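Side-chain contacts in alpha-1,2-Mannosidase (Trichoderma reesei, PDB 1HCU), which probably trims alpha-1,2-linked mannose residues from N-linked high-mannose glycans, as a calcium-dependent glycosidase of family 47: residues 65-70 with 113-118; 468-473 with 478-483. One frame throughout, in Å; residues are numbered along the deposited sequence.

How the contacts relate
Contact 1 joins the C-terminal ends of helices 56-67 and 98-117, and contact 2 folds the loop after helix 451-465 against strand 481-483. Their centres are about 13 Å apart, and the two share an apolar boundary. V471 CG2 lies 3.5 Å from L67 CD2 and 3.8 Å from L115 CD2, and L115 CD2 also meets F481 CE2 at 3.7 Å, so L115 faces both segments of contact 2. Contact 2 is near the calcium site: the side chain of F483 is about 9 Å from the calcium ion and about 8 Å from that of T485, a calcium-binding residue. Contact 1 lies away from the annotated sites.

Contact 1. Residues 65-70 with 113-118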
ATOM      1  N   ALA A  65     -10.409   9.471  -8.506  1.00 12.80           N
ATOM      2  CA  ALA A  65     -11.419  10.362  -9.077  1.00 11.72           C
ATOM      3  C   ALA A  65     -11.760   9.940 -10.500  1.00 12.36           C
ATOM      4  O   ALA A  65     -12.889  10.110 -10.952  1.00 15.12           O
ATOM      5  CB  ALA A  65     -10.911  11.803  -9.071  1.00  9.05           C
ATOM      6  N   ILE A  66     -10.778   9.401 -11.212  1.00 12.87           N
ATOM      7  CA  ILE A  66     -11.002   8.959 -12.586  1.00 12.93           C
ATOM      8  C   ILE A  66     -11.906   7.727 -12.622  1.00 12.28           C
ATOM      9  O   ILE A  66     -12.843   7.670 -13.408  1.00 13.39           O
ATOM     10  CB  ILE A  66      -9.664   8.620 -13.289  1.00 12.17           C
ATOM     11  CG1 ILE A  66      -8.876   9.898 -13.554  1.00 10.87           C
ATOM     12  CG2 ILE A  66      -9.927   7.893 -14.597  1.00 10.65           C
ATOM     13  CD1 ILE A  66      -7.484   9.644 -14.070  1.00 10.69           C
ATOM     14  N   LEU A  67     -11.624   6.751 -11.763  1.00 12.60           N
ATOM     15  CA  LEU A  67     -12.408   5.511 -11.715  1.00 13.14           C
ATOM     16  C   LEU A  67     -13.839   5.742 -11.235  1.00 13.47           C
ATOM     17  O   LEU A  67     -14.728   4.933 -11.505  1.00 13.23           O
ATOM     18  CB  LEU A  67     -11.723   4.485 -10.801  1.00 10.22           C
ATOM     19  CG  LEU A  67     -10.283   4.101 -11.157  1.00 11.77           C
ATOM     20  CD1 LEU A  67      -9.729   3.144 -10.110  1.00 11.61           C
ATOM     21  CD2 LEU A  67     -10.250   3.457 -12.535  1.00 11.55           C
ATOM     22  N   MET A  68     -14.052   6.841 -10.517  1.00 13.86           N
ATOM     23  CA  MET A  68     -15.370   7.175 -10.000  1.00 16.27           C
ATOM     24  C   MET A  68     -16.165   8.025 -10.984  1.00 17.81           C
ATOM     25  O   MET A  68     -17.341   8.295 -10.766  1.00 19.55           O
ATOM     26  CB  MET A  68     -15.246   7.924  -8.672  1.00 16.32           C
ATOM     27  CG  MET A  68     -14.745   7.070  -7.520  1.00 15.76           C
ATOM     28  SD  MET A  68     -14.453   8.049  -6.035  1.00 14.36           S
ATOM     29  CE  MET A  68     -14.585   6.798  -4.750  1.00 11.90           C
ATOM     30  N   GLY A  69     -15.526   8.453 -12.063  1.00 19.46           N
ATOM     31  CA  GLY A  69     -16.228   9.266 -13.042  1.00 20.97           C
ATOM     32  C   GLY A  69     -16.390  10.716 -12.609  1.00 22.08           C
ATOM     33  O   GLY A  69     -17.311  11.400 -13.057  1.00 21.89           O
ATOM     34  N   ASP A  70     -15.498  11.189 -11.740  1.00 22.17           N
ATOM     35  CA  ASP A  70     -15.552  12.566 -11.264  1.00 21.27           C
ATOM     36  C   ASP A  70     -14.817  13.515 -12.193  1.00 21.19           C
ATOM     37  O   ASP A  70     -13.742  14.028 -11.868  1.00 19.02           O
ATOM     38  CB  ASP A  70     -14.967  12.664  -9.861  1.00 21.13           C
ATOM     39  CG  ASP A  70     -15.743  11.846  -8.865  1.00 22.32           C
ATOM     40  OD1 ASP A  70     -16.892  11.468  -9.189  1.00 24.24           O
ATOM     41  OD2 ASP A  70     -15.218  11.587  -7.764  1.00 22.29           O
ATOM     42  N   TYR A 113      -2.005   8.510 -15.945  1.00 11.69           N
ATOM     43  CA  TYR A 113      -1.642   8.548 -17.353  1.00 12.91           C
ATOM     44  C   TYR A 113      -2.172   7.307 -18.083  1.00 14.11           C
ATOM     45  O   TYR A 113      -2.803   7.423 -19.135  1.00 14.90           O
ATOM     46  CB  TYR A 113      -0.125   8.647 -17.488  1.00 13.47           C
ATOM     47  CG  TYR A 113       0.360   8.769 -18.910  1.00 14.29           C
ATOM     48  CD1 TYR A 113       0.226   9.958 -19.626  1.00 14.68           C
ATOM     49  CD2 TYR A 113       0.958   7.685 -19.539  1.00 15.37           C
ATOM     50  CE1 TYR A 113       0.681  10.053 -20.942  1.00 15.59           C
ATOM     51  CE2 TYR A 113       1.408   7.763 -20.831  1.00 14.81           C
ATOM     52  CZ  TYR A 113       1.271   8.939 -21.533  1.00 17.01           C
ATOM     53  OH  TYR A 113       1.706   8.960 -22.836  1.00 18.13           O
ATOM     54  N   ASP A 114      -1.936   6.125 -17.514  1.00 14.63           N
ATOM     55  CA  ASP A 114      -2.401   4.891 -18.133  1.00 15.90           C
ATOM     56  C   ASP A 114      -3.926   4.824 -18.238  1.00 17.72           C
ATOM     57  O   ASP A 114      -4.459   4.334 -19.231  1.00 18.63           O
ATOM     58  CB  ASP A 114      -1.878   3.662 -17.377  1.00 16.84           C
ATOM     59  CG  ASP A 114      -0.431   3.321 -17.732  1.00 17.48           C
ATOM     60  OD1 ASP A 114       0.013   3.681 -18.842  1.00 19.31           O
ATOM     61  OD2 ASP A 114       0.257   2.674 -16.913  1.00 18.59           O
ATOM     62  N   LEU A 115      -4.632   5.315 -17.227  1.00 17.87           N
ATOM     63  CA  LEU A 115      -6.085   5.283 -17.273  1.00 18.98           C
ATOM     64  C   LEU A 115      -6.644   6.278 -18.299  1.00 20.41           C
ATOM     65  O   LEU A 115      -7.501   5.920 -19.112  1.00 19.32           O
ATOM     66  CB  LEU A 115      -6.670   5.572 -15.887  1.00 18.20           C
ATOM     67  CG  LEU A 115      -6.389   4.524 -14.795  1.00 17.80           C
ATOM     68  CD1 LEU A 115      -6.941   5.014 -13.464  1.00 14.21           C
ATOM     69  CD2 LEU A 115      -7.015   3.195 -15.166  1.00 16.76           C
ATOM     70  N   LEU A 116      -6.142   7.511 -18.276  1.00 19.93           N
ATOM     71  CA  LEU A 116      -6.611   8.545 -19.200  1.00 20.16           C
ATOM     72  C   LEU A 116      -6.265   8.275 -20.671  1.00 21.11           C
ATOM     73  O   LEU A 116      -6.832   8.895 -21.564  1.00 19.97           O
ATOM     74  CB  LEU A 116      -6.077   9.921 -18.768  1.00 19.27           C
ATOM     75  CG  LEU A 116      -6.640  10.398 -17.421  1.00 17.97           C
ATOM     76  CD1 LEU A 116      -6.146  11.799 -17.114  1.00 19.37           C
ATOM     77  CD2 LEU A 116      -8.157  10.378 -17.467  1.00 16.57           C
ATOM     78  N   ARG A 117      -5.332   7.358 -20.915  1.00 21.81           N
ATOM     79  CA  ARG A 117      -4.960   6.995 -22.276  1.00 24.07           C
ATOM     80  C   ARG A 117      -5.566   5.647 -22.633  1.00 24.64           C
ATOM     81  O   ARG A 117      -5.565   5.245 -23.797  1.00 26.21           O
ATOM     82  CB  ARG A 117      -3.448   6.903 -22.439  1.00 25.64           C
ATOM     83  CG  ARG A 117      -2.738   8.225 -22.328  1.00 31.87           C
ATOM     84  CD  ARG A 117      -1.389   8.132 -22.979  1.00 35.30           C
ATOM     85  NE  ARG A 117      -1.501   8.061 -24.430  1.00 40.76           N
ATOM     86  CZ  ARG A 117      -0.522   7.651 -25.227  1.00 41.56           C
ATOM     87  NH1 ARG A 117       0.637   7.272 -24.701  1.00 43.25           N
ATOM     88  NH2 ARG A 117      -0.697   7.623 -26.542  1.00 43.38           N
ATOM     89  N   GLY A 118      -6.087   4.957 -21.627  1.00 23.63           N
ATOM     90  CA  GLY A 118      -6.681   3.658 -21.857  1.00 21.94           C
ATOM     91  C   GLY A 118      -8.198   3.634 -21.811  1.00 22.37           C
ATOM     92  O   GLY A 118      -8.858   4.410 -22.502  1.00 21.26           O
TER
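I66 and L116 make the tightest apolar approach between the two helix ends. CD1 of I66 reaches the branch point of L116, 3.5 Å from L116 CG and equally near its CD2, and the two side chains cross obliquely. The torsions of I66 explain this reach: CG1 stands beside the backbone N (chi1 -71°), and the extended chi2 of 172° carries CD1 straight on toward the other helix. The second branch of I66, CG2, rests more loosely against L115 CB at 4.2 Å. One residue on, L67 meets L115 methyl to methyl, CD2 to CD1 at 3.8 Å, with the side chains at about a right angle. An alanine in place of I66, with no CD1 to set against L116, would be likely to leave a gap between the helix ends.

Polar bonding stays within each segment or turns to other partners. G69, with positive phi, closes helix 56-67 in a Schellman motif, where D70 N donates to A65 O at 2.9 Å and G69 N to I66 O at 3.1 Å. In the other segment G118 N donates to L115 O at 3.0 Å, while D114 turns to a salt bridge with R187 and a bond from S491 N.

F120 packs on both I66 and L67, and V74 and L78 of helix 71-80 touch I66 and L116 respectively. No hydrogen bond crosses between the segments, so burial and the fit of four aliphatic side chains hold these helix ends together.

Contact 2. Residues 468-473 with 478-483; sequences ESDVQV and GNKFVF
N479 is the first of 478-483 to touch the loop directly: the end of its side chain abuts the backbone and CB of V473. K480 runs alongside D470, pointing the same way, with CD 3.7 Å from D470 OD2. Its chain bends at chi3 and chi4, leaving NZ 6.1 Å from that oxygen, too far for a salt bridge. K480 N donates to a water that reaches D470 O only weakly. F481 N donates to a second water, 2.8 Å from D470 O and able to donate to it, while the F481 ring packs through CE1 on D470 CB at 3.9 Å. A third water links F481 O, weakly, to V471 O. V482 turns its side chain away, onto K253 and L256, and pairs its backbone with F490. The F483 ring meets two valines directly. V471 CG1, anti to its N (chi1 -178°), comes within 3.5 Å of F483 CZ, and V473 CG1 meets the ring edge at CE1, 3.9 Å away. Waters thus stand in for direct backbone pairing on this side of strand 481-483. Its antiparallel partner is 489-491, and T485 lies between them, consistent with the C-terminal hairpin that plugs the (alpha/alpha)7 barrel of family 47 mannosidases.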
ATOM      1  N   GLU A 468     -18.018  -3.612 -13.305  1.00 28.11           N
ATOM      2  CA  GLU A 468     -16.827  -4.197 -13.912  1.00 28.64           C
ATOM      3  C   GLU A 468     -16.044  -3.217 -14.789  1.00 27.53           C
ATOM      4  O   GLU A 468     -16.609  -2.284 -15.349  1.00 28.70           O
ATOM      5  CB  GLU A 468     -17.211  -5.412 -14.760  1.00 28.61           C
ATOM      6  CG  GLU A 468     -17.409  -6.688 -13.982  1.00 31.50           C
ATOM      7  CD  GLU A 468     -16.180  -7.056 -13.156  1.00 34.02           C
ATOM      8  OE1 GLU A 468     -15.043  -6.944 -13.678  1.00 31.24           O
ATOM      9  OE2 GLU A 468     -16.360  -7.462 -11.986  1.00 34.04           O
ATOM     10  N   SER A 469     -14.738  -3.445 -14.894  1.00 26.08           N
ATOM     11  CA  SER A 469     -13.850  -2.636 -15.728  1.00 26.54           C
ATOM     12  C   SER A 469     -12.513  -3.366 -15.795  1.00 26.42           C
ATOM     13  O   SER A 469     -12.334  -4.400 -15.152  1.00 27.78           O
ATOM     14  CB  SER A 469     -13.650  -1.232 -15.146  1.00 24.75           C
ATOM     15  OG  SER A 469     -12.641  -1.208 -14.153  1.00 24.73           O
ATOM     16  N   ASP A 470     -11.577  -2.833 -16.568  1.00 26.63           N
ATOM     17  CA  ASP A 470     -10.266  -3.460 -16.698  1.00 27.10           C
ATOM     18  C   ASP A 470      -9.419  -3.304 -15.437  1.00 24.39           C
ATOM     19  O   ASP A 470      -8.476  -4.051 -15.217  1.00 23.41           O
ATOM     20  CB  ASP A 470      -9.512  -2.866 -17.890  1.00 31.48           C
ATOM     21  CG  ASP A 470     -10.080  -3.316 -19.217  1.00 36.59           C
ATOM     22  OD1 ASP A 470     -11.202  -2.885 -19.574  1.00 40.43           O
ATOM     23  OD2 ASP A 470      -9.407  -4.114 -19.899  1.00 39.09           O
ATOM     24  N   VAL A 471      -9.756  -2.321 -14.618  1.00 21.29           N
ATOM     25  CA  VAL A 471      -9.019  -2.072 -13.396  1.00 21.31           C
ATOM     26  C   VAL A 471      -9.280  -3.167 -12.361  1.00 20.27           C
ATOM     27  O   VAL A 471      -8.401  -3.494 -11.573  1.00 19.85           O
ATOM     28  CB  VAL A 471      -9.406  -0.703 -12.807  1.00 22.07           C
ATOM     29  CG1 VAL A 471      -8.593  -0.418 -11.557  1.00 23.82           C
ATOM     30  CG2 VAL A 471      -9.176   0.376 -13.847  1.00 22.60           C
ATOM     31  N   GLN A 472     -10.487  -3.732 -12.375  1.00 19.52           N
ATOM     32  CA  GLN A 472     -10.862  -4.790 -11.437  1.00 18.78           C
ATOM     33  C   GLN A 472      -9.964  -6.014 -11.641  1.00 19.48           C
ATOM     34  O   GLN A 472      -9.655  -6.382 -12.774  1.00 18.06           O
ATOM     35  CB  GLN A 472     -12.329  -5.203 -11.654  1.00 18.32           C
ATOM     36  CG  GLN A 472     -13.390  -4.110 -11.414  1.00 16.87           C
ATOM     37  CD  GLN A 472     -13.828  -3.981  -9.955  1.00 18.05           C
ATOM     38  OE1 GLN A 472     -14.741  -3.212  -9.640  1.00 18.12           O
ATOM     39  NE2 GLN A 472     -13.189  -4.731  -9.068  1.00 16.93           N
ATOM     40  N   VAL A 473      -9.541  -6.653 -10.555  1.00 18.55           N
ATOM     41  CA  VAL A 473      -8.696  -7.828 -10.708  1.00 19.84           C
ATOM     42  C   VAL A 473      -9.541  -9.039 -11.147  1.00 20.24           C
ATOM     43  O   VAL A 473     -10.561  -9.355 -10.532  1.00 17.49           O
ATOM     44  CB  VAL A 473      -7.928  -8.145  -9.398  1.00 19.56           C
ATOM     45  CG1 VAL A 473      -7.026  -6.973  -9.021  1.00 19.83           C
ATOM     46  CG2 VAL A 473      -8.890  -8.410  -8.289  1.00 24.08           C
ATOM     47  N   GLY A 478      -5.998 -12.881 -17.158  1.00 27.92           N
ATOM     48  CA  GLY A 478      -6.280 -11.937 -18.219  1.00 26.33           C
ATOM     49  C   GLY A 478      -6.280 -10.513 -17.693  1.00 24.54           C
ATOM     50  O   GLY A 478      -6.935  -9.642 -18.264  1.00 24.95           O
ATOM     51  N   ASN A 479      -5.557 -10.268 -16.602  1.00 20.67           N
ATOM     52  CA  ASN A 479      -5.500  -8.922 -16.042  1.00 19.19           C
ATOM     53  C   ASN A 479      -4.685  -7.984 -16.910  1.00 18.30           C
ATOM     54  O   ASN A 479      -3.580  -8.317 -17.332  1.00 18.85           O
ATOM     55  CB  ASN A 479      -4.904  -8.930 -14.634  1.00 18.19           C
ATOM     56  CG  ASN A 479      -5.850  -9.506 -13.611  1.00 18.49           C
ATOM     57  OD1 ASN A 479      -5.860 -10.719 -13.361  1.00 15.43           O
ATOM     58  ND2 ASN A 479      -6.678  -8.636 -13.019  1.00 16.42           N
ATOM     59  N   LYS A 480      -5.226  -6.802 -17.172  1.00 18.02           N
ATOM     60  CA  LYS A 480      -4.514  -5.838 -17.985  1.00 18.91           C
ATOM     61  C   LYS A 480      -3.933  -4.710 -17.139  1.00 17.08           C
ATOM     62  O   LYS A 480      -3.216  -3.854 -17.657  1.00 17.63           O
ATOM     63  CB  LYS A 480      -5.432  -5.284 -19.077  1.00 21.10           C
ATOM     64  CG  LYS A 480      -6.002  -6.373 -19.980  1.00 23.76           C
ATOM     65  CD  LYS A 480      -6.484  -5.810 -21.307  1.00 28.94           C
ATOM     66  CE  LYS A 480      -5.305  -5.395 -22.181  1.00 29.47           C
ATOM     67  NZ  LYS A 480      -4.449  -6.566 -22.499  1.00 32.46           N
ATOM     68  N   PHE A 481      -4.236  -4.716 -15.842  1.00 14.43           N
ATOM     69  CA  PHE A 481      -3.713  -3.698 -14.927  1.00 15.20           C
ATOM     70  C   PHE A 481      -3.084  -4.303 -13.670  1.00 14.16           C
ATOM     71  O   PHE A 481      -3.335  -5.461 -13.332  1.00 12.35           O
ATOM     72  CB  PHE A 481      -4.810  -2.700 -14.525  1.00 17.20           C
ATOM     73  CG  PHE A 481      -5.107  -1.662 -15.580  1.00 18.72           C
ATOM     74  CD1 PHE A 481      -5.884  -1.976 -16.689  1.00 19.56           C
ATOM     75  CD2 PHE A 481      -4.560  -0.381 -15.486  1.00 20.03           C
ATOM     76  CE1 PHE A 481      -6.113  -1.034 -17.694  1.00 18.90           C
ATOM     77  CE2 PHE A 481      -4.783   0.568 -16.486  1.00 20.03           C
ATOM     78  CZ  PHE A 481      -5.560   0.238 -17.592  1.00 20.57           C
ATOM     79  N   VAL A 482      -2.250  -3.522 -12.991  1.00 13.72           N
ATOM     80  CA  VAL A 482      -1.594  -3.981 -11.774  1.00 13.44           C
ATOM     81  C   VAL A 482      -1.517  -2.834 -10.789  1.00 12.54           C
ATOM     82  O   VAL A 482      -1.004  -1.765 -11.120  1.00 13.31           O
ATOM     83  CB  VAL A 482      -0.145  -4.449 -12.034  1.00 17.00           C
ATOM     84  CG1 VAL A 482       0.400  -5.153 -10.789  1.00 13.46           C
ATOM     85  CG2 VAL A 482      -0.099  -5.363 -13.233  1.00 21.24           C
ATOM     86  N   PHE A 483      -2.011  -3.058  -9.574  1.00 12.57           N
ATOM     87  CA  PHE A 483      -1.980  -2.016  -8.554  1.00 12.00           C
ATOM     88  C   PHE A 483      -0.601  -1.908  -7.902  1.00 13.16           C
ATOM     89  O   PHE A 483      -0.005  -2.918  -7.495  1.00 11.27           O
ATOM     90  CB  PHE A 483      -3.020  -2.280  -7.461  1.00 12.09           C
ATOM     91  CG  PHE A 483      -4.451  -2.112  -7.908  1.00 10.69           C
ATOM     92  CD1 PHE A 483      -5.215  -3.218  -8.269  1.00 13.45           C
ATOM     93  CD2 PHE A 483      -5.047  -0.855  -7.926  1.00 10.34           C
ATOM     94  CE1 PHE A 483      -6.563  -3.073  -8.639  1.00 12.61           C
ATOM     95  CE2 PHE A 483      -6.388  -0.700  -8.293  1.00 12.87           C
ATOM     96  CZ  PHE A 483      -7.146  -1.813  -8.648  1.00 10.78           C
TER
HETATM   97  O   HOH W   1      -6.702  -5.905 -14.129  1.00 13.24           O
HETATM   98  O   HOH W   2      -8.244  -6.985 -16.800  1.00 28.00           O
HETATM   99  O   HOH W   3      -5.910  -5.130 -11.592  1.00 24.63           O